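Local atomic coordinates of probable RNA polymerase sigma-D factor (Mycobacterium tuberculosis, PDB entry 3VFZ), a protein that probably acts as an ECF sigma factor that directs RNA polymerase to particular promoters, and is represented here by its -35 promoter-binding domain. Residues Ile41-Val46 against Val66-Ala71. Residues are numbered along the deposited sequence; the frame is centred on the assembly and turned at random.
Sequences ILRVVV and VAQHRA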
loop_
_atom_site.group_PDB
_atom_site.type_symbol
_atom_site.label_atom_id
_atom_site.label_comp_id
_atom_site.label_asym_id
_atom_site.label_seq_id
_atom_site.Cartn_x
_atom_site.Cartn_y
_atom_site.Cartn_z
ATOM N N ILE A 41 -1.964 3.337 2.173
ATOM C CA ILE A 41 -2.669 4.298 3.027
ATOM C C ILE A 41 -3.185 5.489 2.209
ATOM O O ILE A 41 -4.353 5.881 2.336
ATOM C CB ILE A 41 -1.816 4.758 4.207
ATOM C CG1 ILE A 41 -1.498 3.582 5.134
ATOM C CG2 ILE A 41 -2.524 5.854 4.989
ATOM C CD1 ILE A 41 -0.445 3.952 6.207
ATOM N N LEU A 42 -2.320 6.053 1.369
ATOM C CA LEU A 42 -2.686 7.181 0.498
ATOM C C LEU A 42 -3.818 6.865 -0.494
ATOM O O LEU A 42 -4.779 7.649 -0.630
ATOM C CB LEU A 42 -1.446 7.709 -0.233
ATOM C CG LEU A 42 -0.426 8.461 0.649
ATOM C CD1 LEU A 42 0.773 8.944 -0.181
ATOM C CD2 LEU A 42 -1.073 9.655 1.376
ATOM N N ARG A 43 -3.715 5.726 -1.179
ATOM C CA ARG A 43 -4.711 5.342 -2.176
ATOM C C ARG A 43 -6.038 4.952 -1.539
ATOM O O ARG A 43 -7.099 5.297 -2.051
ATOM C CB ARG A 43 -4.231 4.139 -3.003
ATOM C CG ARG A 43 -3.053 4.416 -3.898
ATOM C CD ARG A 43 -3.498 5.150 -5.162
ATOM N NE ARG A 43 -4.154 4.264 -6.127
ATOM C CZ ARG A 43 -5.443 4.320 -6.458
ATOM N NH1 ARG A 43 -6.252 5.218 -5.899
ATOM N NH2 ARG A 43 -5.931 3.468 -7.351
ATOM N N VAL A 44 -5.978 4.176 -0.463
ATOM C CA VAL A 44 -7.178 3.492 0.031
ATOM C C VAL A 44 -7.855 4.285 1.136
ATOM O O VAL A 44 -9.035 4.583 1.044
ATOM C CB VAL A 44 -6.865 2.080 0.522
ATOM C CG1 VAL A 44 -8.103 1.469 1.179
ATOM C CG2 VAL A 44 -6.389 1.213 -0.655
ATOM N N VAL A 45 -7.097 4.654 2.162
ATOM C CA VAL A 45 -7.664 5.347 3.316
ATOM C C VAL A 45 -7.904 6.811 3.031
ATOM O O VAL A 45 -8.985 7.346 3.305
ATOM C CB VAL A 45 -6.775 5.208 4.553
ATOM C CG1 VAL A 45 -7.328 6.057 5.718
ATOM C CG2 VAL A 45 -6.685 3.750 4.945
ATOM N N VAL A 46 -6.901 7.468 2.468
ATOM C CA VAL A 46 -7.022 8.886 2.176
ATOM C C VAL A 46 -7.749 9.115 0.858
ATOM O O VAL A 46 -8.530 10.051 0.730
ATOM C CB VAL A 46 -5.660 9.569 2.139
ATOM C CG1 VAL A 46 -5.827 11.014 1.715
ATOM C CG2 VAL A 46 -4.990 9.470 3.503
ATOM N N VAL A 66 2.838 -0.797 -9.837
ATOM C CA VAL A 66 3.629 -1.994 -9.536
ATOM C C VAL A 66 3.723 -2.272 -8.047
ATOM O O VAL A 66 3.551 -3.407 -7.607
ATOM C CB VAL A 66 5.058 -1.869 -10.094
ATOM C CG1 VAL A 66 5.912 -3.040 -9.636
ATOM C CG2 VAL A 66 5.013 -1.793 -11.599
ATOM N N ALA A 67 4.003 -1.225 -7.273
ATOM C CA ALA A 67 4.040 -1.339 -5.820
ATOM C C ALA A 67 2.700 -1.813 -5.252
ATOM O O ALA A 67 2.666 -2.553 -4.275
ATOM C CB ALA A 67 4.421 0.020 -5.202
ATOM N N GLN A 68 1.598 -1.344 -5.837
ATOM C CA GLN A 68 0.255 -1.769 -5.409
ATOM C C GLN A 68 0.110 -3.263 -5.608
ATOM O O GLN A 68 -0.292 -3.984 -4.702
ATOM C CB GLN A 68 -0.826 -1.053 -6.230
ATOM C CG GLN A 68 -1.010 0.398 -5.836
ATOM C CD GLN A 68 -2.019 1.116 -6.719
ATOM O OE1 GLN A 68 -2.505 0.571 -7.716
ATOM N NE2 GLN A 68 -2.340 2.333 -6.353
ATOM N N HIS A 69 0.471 -3.716 -6.801
ATOM C CA HIS A 69 0.417 -5.142 -7.129
ATOM C C HIS A 69 1.257 -5.967 -6.160
ATOM O O HIS A 69 0.788 -6.973 -5.621
ATOM C CB HIS A 69 0.866 -5.387 -8.572
ATOM C CG HIS A 69 -0.159 -5.006 -9.594
ATOM N ND1 HIS A 69 -1.397 -5.609 -9.666
ATOM C CD2 HIS A 69 -0.126 -4.093 -10.594
ATOM C CE1 HIS A 69 -2.086 -5.078 -10.662
ATOM N NE2 HIS A 69 -1.337 -4.155 -11.241
ATOM N N ARG A 70 2.498 -5.546 -5.927
ATOM C CA ARG A 70 3.374 -6.282 -5.017
ATOM C C ARG A 70 2.794 -6.307 -3.600
ATOM O O ARG A 70 2.855 -7.325 -2.906
ATOM C CB ARG A 70 4.770 -5.667 -5.002
ATOM C CG ARG A 70 5.464 -5.759 -6.363
ATOM C CD ARG A 70 6.961 -5.625 -6.261
ATOM N NE ARG A 70 7.592 -5.555 -7.582
ATOM C CZ ARG A 70 7.552 -6.525 -8.495
ATOM N NH1 ARG A 70 6.903 -7.656 -8.249
ATOM N NH2 ARG A 70 8.162 -6.359 -9.663
ATOM N N ALA A 71 2.236 -5.179 -3.175
ATOM C CA ALA A 71 1.641 -5.090 -1.839
ATOM C C ALA A 71 0.443 -6.012 -1.652
ATOM O O ALA A 71 0.345 -6.716 -0.652
ATOM C CB ALA A 71 1.245 -3.653 -1.515
#
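Arg-43 and Gln-68 face each other from two helices; the closest CA atoms of 41-46 and 66-71, those of Arg-43 and Gln-68, are 9.3 Å apart, so the gap is spanned by one long side chain from each. Both side chains set off toward the opposite segment. Gln-68 reaches across with its chain extended beyond CG, whereas Arg-43 is folded at chi2 and chi3 (-78° and -76°), which turns its NE edge to the amide. The two chains cross at about a right angle, and their flat ends are inclined by 36°. At the guanidinium edge, near its plane, NE of Arg-43 lies 2.7 Å from the atom modelled as NE2 of Gln-68. The amide is probably flipped in the model; turned over, it would place its oxygen there, and the pair may then be a hydrogen bond. Aliphatic CG and CD of Arg-43 lie alongside the same amide end. At the guanidinium's end, NH1 hydrogen-bonds to the carbonyl oxygen of Leu-48. This small surface contact brings together helix 34-46 and helix 61-80, whose first part belongs to the helix-turn-helix motif inferred by similarity in sigma region 4, while Arg-43 also touches Ala-50 and Thr-53 on helix 50-57.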